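Local coordinates for thioesterase (Streptomyces coelicolor, PDB 3QMW), which is a thioesterase from the prodiginine biosynthetic pathway, an alpha/beta hydrolase that probably cleaves thioester bonds, at residues R143-L153 with L178-E189. Sequence-based numbering, arbitrary orientation.
Sequences RADHTLSDTAL and LPVLRADLRACE
H146 and R182 sit at the centre of the contact between the loop 143-149, with the first turn of helix 150-159, and helix 178-189, in the helical region that this alpha/beta hydrolase inserts between strands 129-132 and 203-208. R182 suits its place because two loop carbonyls and the D150 carboxylate converge there, and an extended arginine offers several N-H groups along its edge besides a positive charge. R182 NH1 bonds to L148 O at 2.6 Å, tilted somewhat from the carbonyl plane, and to H146 O at 2.9 Å, from above the carbonyl plane of H146; NH2 adds a weak bond to L148 O and a salt bridge to D150 OD1. With an alanine in place of R182, H146 O and L148 O would probably lose these donors and D150 this countercharge, and the loop might drift from the helix.

Two turns further along the helix, E189 holds the other end of the loop. E189 OE1 takes a short 2.5 Å bond from H146 ND1, met nearly end-on, and a weak one from H146 N, while OE2 accepts D145 N at 3.2 Å. A carboxylate can thus serve a side chain and two backbone amides together. With chi1 at 79°, between its own backbone N and carbonyl, the imidazole is carried against the helix; R186 CB lies over one face in a CH-pi contact and T147 CG2 over the opposite face. The guanidinium of R186 instead forms a salt bridge with D77.

The turn presenting these groups is type I, D145 to L148, closed by L148 N to D145 O. Behind it S149 is the N-cap of helix 150-159, its OG accepting A152 N. On the inner side, L153 CG lies anti to the backbone N (chi1 -175°), which sends its methyls to the helix leucines: L153 meets L181 tip to tip and slides past L185 and L178 in opposite directions, its CD2 3.3 Å from L178 CD2.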
ATOM      1  N   ARG D 143      10.050  19.995 -25.793  1.00 68.94           N
ATOM      2  CA  ARG D 143       9.444  18.986 -26.670  1.00 68.78           C
ATOM      3  C   ARG D 143       8.240  19.579 -27.381  1.00 68.64           C
ATOM      4  O   ARG D 143       7.534  20.416 -26.824  1.00 68.50           O
ATOM      5  CB  ARG D 143       9.025  17.753 -25.870  1.00 68.94           C
ATOM      6  CG  ARG D 143      10.172  17.062 -25.129  1.00 68.68           C
ATOM      7  CD  ARG D 143       9.645  16.085 -24.096  1.00 67.87           C
ATOM      8  NE  ARG D 143       8.854  15.029 -24.725  1.00 67.39           N
ATOM      9  CZ  ARG D 143       9.354  13.961 -25.345  1.00 66.85           C
ATOM     10  NH1 ARG D 143      10.667  13.773 -25.432  1.00 66.50           N
ATOM     11  NH2 ARG D 143       8.530  13.070 -25.886  1.00 66.99           N
ATOM     12  N   ALA D 144       8.025  19.147 -28.619  1.00 68.66           N
ATOM     13  CA  ALA D 144       6.912  19.626 -29.445  1.00 68.53           C
ATOM     14  C   ALA D 144       6.274  18.439 -30.162  1.00 68.32           C
ATOM     15  O   ALA D 144       6.252  18.382 -31.396  1.00 68.51           O
ATOM     16  CB  ALA D 144       7.409  20.659 -30.451  1.00 68.51           C
ATOM     17  N   ASP D 145       5.764  17.491 -29.377  1.00 67.85           N
ATOM     18  CA  ASP D 145       5.204  16.255 -29.921  1.00 67.47           C
ATOM     19  C   ASP D 145       3.714  16.376 -30.225  1.00 66.90           C
ATOM     20  O   ASP D 145       3.169  15.560 -30.965  1.00 66.62           O
ATOM     21  CB  ASP D 145       5.477  15.069 -28.983  1.00 67.63           C
ATOM     22  CG  ASP D 145       6.920  14.576 -29.065  1.00 68.15           C
ATOM     23  OD1 ASP D 145       7.841  15.409 -29.226  1.00 69.52           O
ATOM     24  OD2 ASP D 145       7.136  13.352 -28.970  1.00 68.56           O
ATOM     25  N   HIS D 146       3.060  17.394 -29.673  1.00 66.32           N
ATOM     26  CA  HIS D 146       1.667  17.669 -30.019  1.00 66.08           C
ATOM     27  C   HIS D 146       1.538  18.169 -31.468  1.00 65.66           C
ATOM     28  O   HIS D 146       0.447  18.139 -32.043  1.00 65.55           O
ATOM     29  CB  HIS D 146       1.048  18.675 -29.043  1.00 66.15           C
ATOM     30  CG  HIS D 146       1.422  20.100 -29.314  1.00 67.08           C
ATOM     31  ND1 HIS D 146       2.675  20.609 -29.041  1.00 67.60           N
ATOM     32  CD2 HIS D 146       0.702  21.126 -29.828  1.00 67.39           C
ATOM     33  CE1 HIS D 146       2.710  21.886 -29.375  1.00 67.56           C
ATOM     34  NE2 HIS D 146       1.527  22.225 -29.856  1.00 67.68           N
ATOM     35  N   THR D 147       2.652  18.621 -32.048  1.00 65.08           N
ATOM     36  CA  THR D 147       2.690  19.088 -33.431  1.00 64.58           C
ATOM     37  C   THR D 147       2.983  17.970 -34.426  1.00 64.49           C
ATOM     38  O   THR D 147       3.169  18.238 -35.613  1.00 64.70           O
ATOM     39  CB  THR D 147       3.776  20.164 -33.620  1.00 64.44           C
ATOM     40  OG1 THR D 147       5.072  19.588 -33.423  1.00 63.01           O
ATOM     41  CG2 THR D 147       3.573  21.300 -32.639  1.00 64.82           C
ATOM     42  N   LEU D 148       3.040  16.729 -33.951  1.00 64.10           N
ATOM     43  CA  LEU D 148       3.382  15.600 -34.810  1.00 63.95           C
ATOM     44  C   LEU D 148       2.158  15.134 -35.582  1.00 63.70           C
ATOM     45  O   LEU D 148       1.040  15.605 -35.361  1.00 63.46           O
ATOM     46  CB  LEU D 148       3.945  14.432 -33.982  1.00 64.05           C
ATOM     47  CG  LEU D 148       5.406  14.502 -33.502  1.00 64.46           C
ATOM     48  CD1 LEU D 148       5.604  13.755 -32.178  1.00 64.81           C
ATOM     49  CD2 LEU D 148       6.369  13.953 -34.554  1.00 64.49           C
ATOM     50  N   SER D 149       2.391  14.199 -36.494  1.00 63.52           N
ATOM     51  CA  SER D 149       1.328  13.475 -37.164  1.00 63.43           C
ATOM     52  C   SER D 149       0.709  12.482 -36.182  1.00 63.59           C
ATOM     53  O   SER D 149       1.025  12.492 -35.000  1.00 63.31           O
ATOM     54  CB  SER D 149       1.912  12.726 -38.352  1.00 63.32           C
ATOM     55  OG  SER D 149       2.669  11.618 -37.900  1.00 63.39           O
ATOM     56  N   ASP D 150      -0.162  11.610 -36.672  1.00 63.88           N
ATOM     57  CA  ASP D 150      -0.777  10.606 -35.814  1.00 64.12           C
ATOM     58  C   ASP D 150       0.103   9.381 -35.685  1.00 64.09           C
ATOM     59  O   ASP D 150       0.344   8.907 -34.580  1.00 64.22           O
ATOM     60  CB  ASP D 150      -2.150  10.218 -36.343  1.00 64.15           C
ATOM     61  CG  ASP D 150      -3.098  11.380 -36.360  1.00 64.70           C
ATOM     62  OD1 ASP D 150      -2.666  12.484 -35.986  1.00 65.43           O
ATOM     63  OD2 ASP D 150      -4.270  11.203 -36.749  1.00 66.71           O
ATOM     64  N   THR D 151       0.590   8.870 -36.806  1.00 64.10           N
ATOM     65  CA  THR D 151       1.438   7.678 -36.778  1.00 64.38           C
ATOM     66  C   THR D 151       2.729   7.925 -35.987  1.00 64.19           C
ATOM     67  O   THR D 151       3.197   7.038 -35.275  1.00 64.07           O
ATOM     68  CB  THR D 151       1.749   7.172 -38.200  1.00 64.52           C
ATOM     69  OG1 THR D 151       1.716   8.278 -39.114  1.00 65.12           O
ATOM     70  CG2 THR D 151       0.715   6.126 -38.635  1.00 64.46           C
ATOM     71  N   ALA D 152       3.283   9.131 -36.093  1.00 64.08           N
ATOM     72  CA  ALA D 152       4.438   9.518 -35.271  1.00 63.93           C
ATOM     73  C   ALA D 152       4.062   9.572 -33.792  1.00 63.72           C
ATOM     74  O   ALA D 152       4.797   9.065 -32.945  1.00 63.85           O
ATOM     75  CB  ALA D 152       4.990  10.864 -35.712  1.00 63.93           C
ATOM     76  N   LEU D 153       2.918  10.188 -33.497  1.00 63.23           N
ATOM     77  CA  LEU D 153       2.445  10.355 -32.128  1.00 63.06           C
ATOM     78  C   LEU D 153       1.951   9.040 -31.538  1.00 63.03           C
ATOM     79  O   LEU D 153       1.968   8.855 -30.324  1.00 62.78           O
ATOM     80  CB  LEU D 153       1.317  11.385 -32.091  1.00 63.12           C
ATOM     81  CG  LEU D 153       0.768  11.777 -30.724  1.00 62.92           C
ATOM     82  CD1 LEU D 153       1.856  12.452 -29.916  1.00 62.50           C
ATOM     83  CD2 LEU D 153      -0.438  12.684 -30.887  1.00 62.46           C
ATOM     84  N   LEU D 178      -7.315  11.511 -29.748  1.00 48.79           N
ATOM     85  CA  LEU D 178      -6.178  12.291 -30.308  1.00 48.34           C
ATOM     86  C   LEU D 178      -6.278  13.820 -30.175  1.00 48.15           C
ATOM     87  O   LEU D 178      -5.294  14.466 -29.813  1.00 48.14           O
ATOM     88  CB  LEU D 178      -5.929  11.931 -31.774  1.00 48.01           C
ATOM     89  CG  LEU D 178      -4.811  10.926 -31.995  1.00 47.75           C
ATOM     90  CD1 LEU D 178      -4.853  10.411 -33.413  1.00 47.96           C
ATOM     91  CD2 LEU D 178      -3.480  11.578 -31.689  1.00 47.05           C
ATOM     92  N   PRO D 179      -7.443  14.409 -30.498  1.00 47.79           N
ATOM     93  CA  PRO D 179      -7.640  15.811 -30.172  1.00 47.71           C
ATOM     94  C   PRO D 179      -7.266  16.153 -28.736  1.00 47.61           C
ATOM     95  O   PRO D 179      -6.529  17.108 -28.491  1.00 47.60           O
ATOM     96  CB  PRO D 179      -9.147  16.017 -30.390  1.00 47.51           C
ATOM     97  CG  PRO D 179      -9.588  14.893 -31.267  1.00 47.82           C
ATOM     98  CD  PRO D 179      -8.430  13.960 -31.488  1.00 47.80           C
ATOM     99  N   VAL D 180      -7.766  15.354 -27.801  1.00 47.76           N
ATOM    100  CA  VAL D 180      -7.661  15.657 -26.377  1.00 47.30           C
ATOM    101  C   VAL D 180      -6.245  15.427 -25.902  1.00 46.91           C
ATOM    102  O   VAL D 180      -5.755  16.162 -25.053  1.00 47.02           O
ATOM    103  CB  VAL D 180      -8.627  14.818 -25.575  1.00 47.34           C
ATOM    104  CG1 VAL D 180      -8.813  15.414 -24.219  1.00 47.66           C
ATOM    105  CG2 VAL D 180      -9.966  14.761 -26.295  1.00 48.02           C
ATOM    106  N   LEU D 181      -5.582  14.428 -26.476  1.00 46.60           N
ATOM    107  CA  LEU D 181      -4.145  14.252 -26.295  1.00 46.48           C
ATOM    108  C   LEU D 181      -3.403  15.516 -26.728  1.00 46.76           C
ATOM    109  O   LEU D 181      -2.714  16.140 -25.921  1.00 46.25           O
ATOM    110  CB  LEU D 181      -3.644  13.043 -27.091  1.00 46.12           C
ATOM    111  CG  LEU D 181      -2.152  12.702 -26.957  1.00 46.44           C
ATOM    112  CD1 LEU D 181      -1.748  12.529 -25.500  1.00 45.34           C
ATOM    113  CD2 LEU D 181      -1.799  11.446 -27.756  1.00 46.31           C
ATOM    114  N   ARG D 182      -3.568  15.898 -27.997  1.00 47.45           N
ATOM    115  CA  ARG D 182      -2.920  17.101 -28.551  1.00 47.78           C
ATOM    116  C   ARG D 182      -3.183  18.336 -27.695  1.00 47.95           C
ATOM    117  O   ARG D 182      -2.279  19.127 -27.458  1.00 47.97           O
ATOM    118  CB  ARG D 182      -3.401  17.384 -29.981  1.00 48.13           C
ATOM    119  CG  ARG D 182      -2.845  16.461 -31.065  1.00 48.57           C
ATOM    120  CD  ARG D 182      -3.347  16.885 -32.436  1.00 48.64           C
ATOM    121  NE  ARG D 182      -3.181  15.849 -33.455  1.00 50.04           N
ATOM    122  CZ  ARG D 182      -2.031  15.549 -34.061  1.00 52.49           C
ATOM    123  NH1 ARG D 182      -0.900  16.184 -33.753  1.00 53.91           N
ATOM    124  NH2 ARG D 182      -1.999  14.594 -34.980  1.00 53.19           N
ATOM    125  N   ALA D 183      -4.416  18.504 -27.234  1.00 48.34           N
ATOM    126  CA  ALA D 183      -4.749  19.636 -26.377  1.00 49.20           C
ATOM    127  C   ALA D 183      -4.115  19.493 -24.983  1.00 50.14           C
ATOM    128  O   ALA D 183      -3.719  20.489 -24.370  1.00 50.23           O
ATOM    129  CB  ALA D 183      -6.254  19.802 -26.274  1.00 49.18           C
ATOM    130  N   ASP D 184      -4.011  18.261 -24.484  1.00 51.08           N
ATOM    131  CA  ASP D 184      -3.289  18.006 -23.228  1.00 51.63           C
ATOM    132  C   ASP D 184      -1.789  18.284 -23.375  1.00 52.33           C
ATOM    133  O   ASP D 184      -1.193  18.935 -22.523  1.00 52.13           O
ATOM    134  CB  ASP D 184      -3.482  16.556 -22.749  1.00 51.60           C
ATOM    135  CG  ASP D 184      -4.835  16.311 -22.080  1.00 51.60           C
ATOM    136  OD1 ASP D 184      -5.593  17.271 -21.811  1.00 52.55           O
ATOM    137  OD2 ASP D 184      -5.143  15.126 -21.819  1.00 50.85           O
ATOM    138  N   LEU D 185      -1.179  17.775 -24.442  1.00 53.44           N
ATOM    139  CA  LEU D 185       0.265  17.937 -24.640  1.00 54.62           C
ATOM    140  C   LEU D 185       0.684  19.388 -24.908  1.00 55.74           C
ATOM    141  O   LEU D 185       1.826  19.771 -24.654  1.00 55.90           O
ATOM    142  CB  LEU D 185       0.781  17.047 -25.777  1.00 54.50           C
ATOM    143  CG  LEU D 185       1.307  15.646 -25.460  1.00 54.17           C
ATOM    144  CD1 LEU D 185       1.798  15.013 -26.744  1.00 53.07           C
ATOM    145  CD2 LEU D 185       2.438  15.671 -24.436  1.00 53.72           C
ATOM    146  N   ARG D 186      -0.231  20.187 -25.434  1.00 57.23           N
ATOM    147  CA  ARG D 186       0.081  21.565 -25.783  1.00 58.19           C
ATOM    148  C   ARG D 186       0.232  22.424 -24.534  1.00 58.55           C
ATOM    149  O   ARG D 186       1.056  23.333 -24.496  1.00 58.55           O
ATOM    150  CB  ARG D 186      -1.000  22.150 -26.696  1.00 58.59           C
ATOM    151  CG  ARG D 186      -0.852  23.646 -26.891  1.00 59.80           C
ATOM    152  CD  ARG D 186      -1.369  24.132 -28.218  1.00 61.35           C
ATOM    153  NE  ARG D 186      -1.563  25.576 -28.163  1.00 62.64           N
ATOM    154  CZ  ARG D 186      -1.407  26.410 -29.183  1.00 64.23           C
ATOM    155  NH1 ARG D 186      -1.620  27.710 -28.992  1.00 64.78           N
ATOM    156  NH2 ARG D 186      -1.033  25.960 -30.382  1.00 64.65           N
ATOM    157  N   ALA D 187      -0.561  22.138 -23.510  1.00 59.07           N
ATOM    158  CA  ALA D 187      -0.409  22.838 -22.248  1.00 59.49           C
ATOM    159  C   ALA D 187       0.928  22.511 -21.570  1.00 59.93           C
ATOM    160  O   ALA D 187       1.322  23.210 -20.652  1.00 60.23           O
ATOM    161  CB  ALA D 187      -1.554  22.518 -21.334  1.00 59.51           C
ATOM    162  N   CYS D 188       1.619  21.464 -22.023  1.00 60.50           N
ATOM    163  CA  CYS D 188       2.891  21.040 -21.422  1.00 61.06           C
ATOM    164  C   CYS D 188       4.122  21.547 -22.158  1.00 61.54           C
ATOM    165  O   CYS D 188       5.229  21.496 -21.623  1.00 61.54           O
ATOM    166  CB  CYS D 188       2.975  19.510 -21.375  1.00 61.04           C
ATOM    167  SG  CYS D 188       1.798  18.733 -20.265  1.00 61.47           S
ATOM    168  N   GLU D 189       3.936  22.009 -23.388  1.00 62.16           N
ATOM    169  CA  GLU D 189       5.065  22.359 -24.252  1.00 62.72           C
ATOM    170  C   GLU D 189       5.089  23.841 -24.631  1.00 62.93           C
ATOM    171  O   GLU D 189       6.124  24.361 -25.049  1.00 63.04           O
ATOM    172  CB  GLU D 189       5.023  21.467 -25.489  1.00 62.72           C
ATOM    173  CG  GLU D 189       5.042  19.968 -25.134  1.00 63.29           C
ATOM    174  CD  GLU D 189       4.773  19.052 -26.323  1.00 64.63           C
ATOM    175  OE1 GLU D 189       4.120  19.487 -27.293  1.00 66.37           O
ATOM    176  OE2 GLU D 189       5.220  17.884 -26.296  1.00 65.17           O
TER